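Circadian clock oscillator protein KaiA (Nostoc sp., PDB 1R5Q) probably stimulates KaiC autophosphorylation as a homodimeric component of the KaiABC circadian oscillator, with this C-terminal domain mediating dimerization and KaiC binding. Local coordinates at residues L10-L14 / A42-I48; D17-I21 / K35-F39; I61-S65 / L78-R82. The contacts are given in a common frame with arbitrary orientation. Residue numbers count along the deposited sequence, not the author numbering.

Contact 1. Residues L10-L14 / A42-I48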
# COMPACT_ATOMS: atom_id res chain seq x y z
N LEU A 10 -0.75 -12.69 -5.76
CA LEU A 10 0.05 -11.48 -5.57
C LEU A 10 -0.71 -10.38 -4.85
O LEU A 10 -0.16 -9.72 -3.97
CB LEU A 10 0.56 -10.96 -6.92
CG LEU A 10 1.25 -9.59 -6.84
CD1 LEU A 10 2.46 -9.65 -5.90
CD2 LEU A 10 1.65 -9.17 -8.25
N LEU A 11 -1.97 -10.17 -5.23
CA LEU A 11 -2.77 -9.12 -4.61
C LEU A 11 -2.91 -9.31 -3.09
O LEU A 11 -3.05 -8.32 -2.36
CB LEU A 11 -4.15 -9.01 -5.26
CG LEU A 11 -4.21 -8.53 -6.72
CD1 LEU A 11 -5.68 -8.33 -7.16
CD2 LEU A 11 -3.45 -7.21 -6.87
N GLN A 12 -2.90 -10.56 -2.63
CA GLN A 12 -3.01 -10.82 -1.19
C GLN A 12 -1.68 -10.56 -0.51
O GLN A 12 -1.63 -10.05 0.62
CB GLN A 12 -3.48 -12.27 -0.92
CG GLN A 12 -4.99 -12.46 -1.05
CD GLN A 12 -5.80 -11.45 -0.23
OE1 GLN A 12 -6.60 -10.68 -0.77
NE2 GLN A 12 -5.57 -11.44 1.08
N GLN A 13 -0.59 -10.89 -1.20
CA GLN A 13 0.74 -10.63 -0.66
C GLN A 13 0.93 -9.10 -0.54
O GLN A 13 1.44 -8.60 0.46
CB GLN A 13 1.82 -11.22 -1.57
CG GLN A 13 1.86 -12.76 -1.58
CD GLN A 13 2.92 -13.35 -2.52
OE1 GLN A 13 3.16 -14.56 -2.53
NE2 GLN A 13 3.56 -12.49 -3.32
N LEU A 14 0.51 -8.37 -1.57
CA LEU A 14 0.63 -6.92 -1.56
C LEU A 14 -0.19 -6.31 -0.43
O LEU A 14 0.26 -5.38 0.23
CB LEU A 14 0.19 -6.33 -2.91
CG LEU A 14 1.17 -6.66 -4.03
CD1 LEU A 14 0.59 -6.24 -5.37
CD2 LEU A 14 2.49 -5.97 -3.75
N ALA A 42 7.07 -3.59 -6.54
CA ALA A 42 6.20 -4.70 -6.89
C ALA A 42 4.94 -4.27 -7.63
O ALA A 42 4.56 -4.92 -8.60
CB ALA A 42 5.81 -5.50 -5.62
N VAL A 43 4.27 -3.20 -7.17
CA VAL A 43 3.05 -2.75 -7.84
C VAL A 43 3.43 -2.15 -9.20
O VAL A 43 2.65 -2.21 -10.15
CB VAL A 43 2.25 -1.68 -7.00
CG1 VAL A 43 1.81 -2.29 -5.67
CG2 VAL A 43 3.09 -0.48 -6.73
N PHE A 44 4.63 -1.58 -9.25
CA PHE A 44 5.21 -0.98 -10.45
C PHE A 44 5.46 -2.11 -11.46
O PHE A 44 5.01 -2.06 -12.59
CB PHE A 44 6.53 -0.32 -10.06
CG PHE A 44 7.27 0.32 -11.20
CD1 PHE A 44 6.69 1.31 -11.98
CD2 PHE A 44 8.60 -0.02 -11.44
CE1 PHE A 44 7.41 1.96 -12.98
CE2 PHE A 44 9.34 0.62 -12.43
CZ PHE A 44 8.74 1.62 -13.20
N CYS A 45 6.19 -3.15 -11.04
CA CYS A 45 6.47 -4.27 -11.93
C CYS A 45 5.25 -5.07 -12.40
O CYS A 45 5.25 -5.59 -13.51
CB CYS A 45 7.46 -5.22 -11.27
SG CYS A 45 9.05 -4.48 -11.13
N ALA A 46 4.21 -5.17 -11.57
CA ALA A 46 3.01 -5.91 -11.94
C ALA A 46 1.92 -5.09 -12.65
O ALA A 46 0.85 -5.62 -12.95
CB ALA A 46 2.41 -6.61 -10.71
N ASN A 47 2.20 -3.81 -12.91
CA ASN A 47 1.27 -2.92 -13.63
C ASN A 47 -0.08 -2.81 -12.93
O ASN A 47 -1.11 -2.66 -13.57
CB ASN A 47 1.03 -3.43 -15.06
CG ASN A 47 0.49 -2.35 -15.98
OD1 ASN A 47 -0.26 -2.61 -16.92
ND2 ASN A 47 0.87 -1.12 -15.70
N ILE A 48 -0.06 -2.89 -11.61
CA ILE A 48 -1.29 -2.80 -10.84
C ILE A 48 -1.84 -1.38 -10.90
O ILE A 48 -1.10 -0.44 -10.66
CB ILE A 48 -1.01 -3.20 -9.38
CG1 ILE A 48 -0.71 -4.71 -9.34
CG2 ILE A 48 -2.20 -2.82 -8.50
CD1 ILE A 48 0.20 -5.08 -8.24
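This is an apolar helix-to-helix-end contact in the four-helix bundle of the KaiA C-terminal domain. It joins the first turns of helix 8-24 to the last turn of helix 33-45 and the residues just after it. Leu-10, Leu-11 and Leu-14 follow an i, i+1, i+4 spacing, so they lie on one side of their helix. Leu-14 is buried, and more of its surface is covered here than of any other residue in the contact. Its CD2 lies 3.8 Å from CB of Ala-42, and its CD1 lies 4.1 Å from CG1 of Val-43. One turn earlier, CD2 of Leu-10 meets CB of Ala-46 at 3.6 Å. Both alanines are small, Ala-42 on the helix and Ala-46 just after it.

Helix 33-45 ends in a Schellman motif. Asn-47 has a positive phi, and N of Ile-48 bonds back to O of Val-43 at 3.2 Å. The chain then turns, and Ile-48 points its side chain back toward the leucines. CD1 of Ile-48 lies 4.3 Å from CD2 of Leu-10 and 4.4 Å from CD2 of Leu-11. Val-43 also touches Leu-92, so helix 82-100 adjoins this end of the bundle. The side chains that meet across the two segments are all aliphatic. The contact therefore depends on shape fit and on the exclusion of water, not on polar pairing.

Contact 2. Residues D17-I21 / K35-F39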
# COMPACT_ATOMS: atom_id res chain seq x y z
N ASP A 17 1.70 -6.84 2.67
CA ASP A 17 2.84 -5.92 2.74
C ASP A 17 2.42 -4.50 3.13
O ASP A 17 3.11 -3.84 3.92
CB ASP A 17 3.56 -5.88 1.39
CG ASP A 17 4.22 -7.22 1.02
OD1 ASP A 17 4.59 -7.38 -0.16
OD2 ASP A 17 4.39 -8.10 1.89
N TYR A 18 1.30 -4.05 2.57
CA TYR A 18 0.77 -2.72 2.81
C TYR A 18 0.30 -2.61 4.25
O TYR A 18 0.44 -1.56 4.87
CB TYR A 18 -0.41 -2.41 1.87
CG TYR A 18 -0.81 -0.94 1.84
CD1 TYR A 18 -0.02 -0.00 1.18
CD2 TYR A 18 -1.95 -0.49 2.51
CE1 TYR A 18 -0.36 1.37 1.19
CE2 TYR A 18 -2.29 0.87 2.54
CZ TYR A 18 -1.48 1.79 1.87
OH TYR A 18 -1.81 3.12 1.86
N ARG A 19 -0.25 -3.70 4.78
CA ARG A 19 -0.71 -3.72 6.18
C ARG A 19 0.49 -3.40 7.07
O ARG A 19 0.41 -2.55 7.96
CB ARG A 19 -1.28 -5.10 6.55
CG ARG A 19 -1.63 -5.21 8.04
CD ARG A 19 -2.06 -6.62 8.45
NE ARG A 19 -3.34 -6.99 7.87
CZ ARG A 19 -3.49 -7.91 6.92
NH1 ARG A 19 -2.41 -8.55 6.45
NH2 ARG A 19 -4.70 -8.20 6.44
N GLN A 20 1.61 -4.07 6.83
CA GLN A 20 2.82 -3.83 7.61
C GLN A 20 3.34 -2.39 7.45
O GLN A 20 3.92 -1.83 8.39
CB GLN A 20 3.90 -4.85 7.24
CG GLN A 20 3.62 -6.30 7.73
CD GLN A 20 3.19 -6.38 9.21
OE1 GLN A 20 3.82 -5.78 10.09
NE2 GLN A 20 2.10 -7.11 9.48
N ILE A 21 3.13 -1.77 6.28
CA ILE A 21 3.57 -0.38 6.09
C ILE A 21 2.68 0.53 6.94
O ILE A 21 3.17 1.42 7.65
CB ILE A 21 3.47 0.06 4.58
CG1 ILE A 21 4.55 -0.65 3.76
CG2 ILE A 21 3.61 1.61 4.46
CD1 ILE A 21 4.32 -0.62 2.24
N LYS A 35 10.47 -1.08 3.27
CA LYS A 35 9.19 -1.75 3.08
C LYS A 35 8.41 -1.03 1.98
O LYS A 35 7.79 -1.66 1.13
CB LYS A 35 8.35 -1.71 4.36
CG LYS A 35 8.82 -2.64 5.47
CD LYS A 35 7.90 -2.51 6.70
CE LYS A 35 8.41 -3.39 7.84
NZ LYS A 35 7.66 -3.15 9.11
N ILE A 36 8.47 0.30 2.00
CA ILE A 36 7.76 1.11 1.02
C ILE A 36 8.41 0.98 -0.35
O ILE A 36 7.72 0.86 -1.35
CB ILE A 36 7.74 2.61 1.44
CG1 ILE A 36 6.77 2.82 2.61
CG2 ILE A 36 7.31 3.48 0.26
CD1 ILE A 36 6.81 4.21 3.19
N ASP A 37 9.74 1.01 -0.39
CA ASP A 37 10.44 0.90 -1.65
C ASP A 37 10.14 -0.43 -2.33
O ASP A 37 9.94 -0.49 -3.54
CB ASP A 37 11.95 1.08 -1.45
CG ASP A 37 12.35 2.55 -1.28
OD1 ASP A 37 11.74 3.42 -1.94
OD2 ASP A 37 13.28 2.82 -0.49
N LYS A 38 10.07 -1.49 -1.54
CA LYS A 38 9.79 -2.83 -2.07
C LYS A 38 8.36 -2.97 -2.57
O LYS A 38 8.11 -3.60 -3.60
CB LYS A 38 10.07 -3.90 -1.01
CG LYS A 38 11.55 -4.10 -0.71
CD LYS A 38 11.76 -5.28 0.24
CE LYS A 38 11.18 -6.58 -0.33
NZ LYS A 38 11.43 -7.77 0.56
N PHE A 39 7.41 -2.40 -1.82
CA PHE A 39 6.00 -2.42 -2.18
C PHE A 39 5.83 -1.66 -3.50
O PHE A 39 5.12 -2.11 -4.40
CB PHE A 39 5.14 -1.75 -1.08
CG PHE A 39 3.66 -1.64 -1.43
CD1 PHE A 39 2.80 -2.72 -1.27
CD2 PHE A 39 3.14 -0.46 -1.97
CE1 PHE A 39 1.47 -2.63 -1.63
CE2 PHE A 39 1.80 -0.36 -2.34
CZ PHE A 39 0.96 -1.45 -2.17
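Helices 8-24 and 33-45 pack here as a near-antiparallel pair within the four-helix bundle of the KaiA C-terminal domain. The axes of segments 17-21 and 35-39 approach to 10.0 Å, with 152° between their directions. Lys-35 lies beside Ile-21, and Phe-39 beside Asp-17, as expected for opposed chain directions.

Lys-35 comes first and is exposed. Its side chain is extended and passes across the flank of helix 8-24, and CB lies 4.0 Å from CG1 of Ile-21. NZ stays 4.0 Å from O of Gln-20, which is proximity only. That carbonyl accepts a hydrogen bond from Ser-24. Ile-36 follows and is buried. Its CG1 touches CG2 of Ile-21 at 3.9 Å. Asp-37 points away and forms a salt bridge with Lys-33 on its own helix.

Phe-39 is one turn on from Lys-35 and points toward helix 8-24. It is buried between Asp-17, Tyr-18 and Ile-21. CB of Asp-17 lies at the ring edge, 4.2 Å from CD1 of Phe-39. Asp-17 itself is exposed. CD1 of Ile-21 reaches CB of Phe-39 at 3.6 Å. Tyr-18 continues inward to helices 50-67 and 82-100, and its hydroxyl is hydrogen-bonded to ND1 of His-57. The Tyr-18 and Phe-39 rings meet obliquely, at 48°, with CD1 of Tyr-18 over one face of Phe-39, 3.8 Å from its CZ.

Contact 3. Residues I61-S65 / L78-R82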
# COMPACT_ATOMS: atom_id res chain seq x y z
N ILE A 61 -8.07 -0.47 6.34
CA ILE A 61 -8.59 0.50 7.30
C ILE A 61 -9.83 -0.13 7.96
O ILE A 61 -10.02 0.01 9.17
CB ILE A 61 -8.98 1.83 6.61
CG1 ILE A 61 -7.73 2.58 6.14
CG2 ILE A 61 -9.76 2.72 7.56
CD1 ILE A 61 -6.67 2.81 7.20
N ASP A 62 -10.65 -0.84 7.18
CA ASP A 62 -11.85 -1.47 7.74
C ASP A 62 -11.47 -2.54 8.76
O ASP A 62 -12.08 -2.62 9.84
CB ASP A 62 -12.72 -2.10 6.65
CG ASP A 62 -13.60 -1.08 5.95
OD1 ASP A 62 -13.75 0.04 6.48
OD2 ASP A 62 -14.15 -1.40 4.86
N GLU A 63 -10.48 -3.36 8.40
CA GLU A 63 -9.98 -4.41 9.28
C GLU A 63 -9.47 -3.79 10.58
O GLU A 63 -9.83 -4.25 11.67
CB GLU A 63 -8.85 -5.19 8.60
CG GLU A 63 -9.34 -6.22 7.60
CD GLU A 63 -8.24 -6.82 6.72
OE1 GLU A 63 -7.10 -7.01 7.21
OE2 GLU A 63 -8.54 -7.10 5.54
N PHE A 64 -8.65 -2.75 10.46
CA PHE A 64 -8.10 -2.06 11.63
C PHE A 64 -9.19 -1.52 12.56
O PHE A 64 -9.10 -1.69 13.80
CB PHE A 64 -7.23 -0.88 11.21
CG PHE A 64 -5.93 -1.27 10.57
CD1 PHE A 64 -5.04 -0.27 10.17
CD2 PHE A 64 -5.59 -2.60 10.37
CE1 PHE A 64 -3.83 -0.60 9.56
CE2 PHE A 64 -4.37 -2.95 9.76
CZ PHE A 64 -3.49 -1.95 9.36
N SER A 65 -10.19 -0.85 11.98
CA SER A 65 -11.26 -0.25 12.77
C SER A 65 -12.01 -1.32 13.55
O SER A 65 -12.47 -1.08 14.67
CB SER A 65 -12.23 0.55 11.87
OG SER A 65 -13.12 -0.29 11.16
N LEU A 78 -9.78 6.58 11.11
CA LEU A 78 -8.34 6.35 10.79
C LEU A 78 -7.86 7.26 9.64
O LEU A 78 -7.05 6.83 8.81
CB LEU A 78 -8.15 4.88 10.42
CG LEU A 78 -8.59 3.86 11.47
CD1 LEU A 78 -8.40 2.45 10.90
CD2 LEU A 78 -7.78 4.04 12.72
N MET A 79 -8.36 8.49 9.61
CA MET A 79 -8.02 9.44 8.55
C MET A 79 -6.54 9.82 8.49
O MET A 79 -6.06 10.27 7.44
CB MET A 79 -8.89 10.69 8.66
CG MET A 79 -10.37 10.37 8.53
SD MET A 79 -11.46 11.81 8.37
CE MET A 79 -11.50 12.40 10.06
N ASP A 80 -5.82 9.64 9.59
CA ASP A 80 -4.39 9.97 9.58
C ASP A 80 -3.64 9.04 8.62
O ASP A 80 -2.59 9.40 8.11
CB ASP A 80 -3.77 9.87 10.99
CG ASP A 80 -4.19 11.01 11.90
OD1 ASP A 80 -4.43 12.14 11.39
OD2 ASP A 80 -4.27 10.79 13.14
N TYR A 81 -4.16 7.85 8.38
CA TYR A 81 -3.50 6.94 7.45
C TYR A 81 -3.57 7.46 5.99
O TYR A 81 -2.98 6.87 5.10
CB TYR A 81 -4.07 5.51 7.57
CG TYR A 81 -3.51 4.76 8.77
CD1 TYR A 81 -4.36 4.20 9.75
CD2 TYR A 81 -2.13 4.63 8.95
CE1 TYR A 81 -3.83 3.55 10.88
CE2 TYR A 81 -1.59 3.98 10.07
CZ TYR A 81 -2.44 3.44 11.03
OH TYR A 81 -1.89 2.78 12.12
N ARG A 82 -4.29 8.56 5.76
CA ARG A 82 -4.33 9.13 4.41
C ARG A 82 -2.94 9.67 4.07
O ARG A 82 -2.59 9.82 2.89
CB ARG A 82 -5.36 10.25 4.33
CG ARG A 82 -6.79 9.73 4.44
CD ARG A 82 -7.77 10.86 4.36
NE ARG A 82 -9.14 10.41 4.61
CZ ARG A 82 -10.16 11.24 4.84
NH1 ARG A 82 -9.96 12.55 4.85
NH2 ARG A 82 -11.38 10.75 5.04
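Apolar contacts centred on Leu-78 come first. This residue points toward helix 50-67. Its CD1 lies 3.6 Å from CG2 of Ile-61 and 3.5 Å from CB of Phe-64. The same CD1 is 3.4 Å from O of Ile-61 and 3.9 Å from N of Ser-65, so it sits against the helix backbone. Ile-61 also sets an aliphatic group against an aromatic ring, with its CD1 3.7 Å from CD1 of Tyr-81.

The aromatic contact is an offset edge-to-face pair. The edge of Phe-64 is directed at the face of Tyr-81. The centroids are 6.0 Å apart and the planes meet at 65°. CD1 of Phe-64 lies 4.1 Å from CE1 of Tyr-81. Both rings also touch Leu-22, so helix 8-24 shares this cluster.

Polar interactions stay within each segment or go to other partners. OG of Ser-65 donates to O of Asp-62 at 2.9 Å, which keeps the hydroxyl on its own helix. N of Tyr-81 bonds to O of Leu-78 at 3.1 Å, in a short turn. Glu-63 forms salt bridges with Arg-19 and Lys-15, and Arg-82 with Asp-75.

The connection between helices 50-67 and 82-100 thus packs back on the first of them, just before the second begins, at one end of the four-helix bundle of the KaiA C-terminal domain.

How the contacts relate
Contacts 1 and 2 hold the same two helices, 8-24 and 33-45, at successive levels. They touch where O of Leu-14 meets CE1 of Phe-39 at 3.5 Å. Contact 2 lies nearest the chain centre, but its exposed residues put one side at the surface. Contacts 1 and 3 lie farther out, on opposite sides of that centre, about 21 Å apart between centres. Contact 1 is purely aliphatic. Contacts 2 and 3 add an aromatic pair, oblique in one and edge-to-face in the other. A salt bridge joins these two: NH2 of Arg-19 lies 2.8 Å from OE1 of Glu-63, linking helices 8-24 and 50-67.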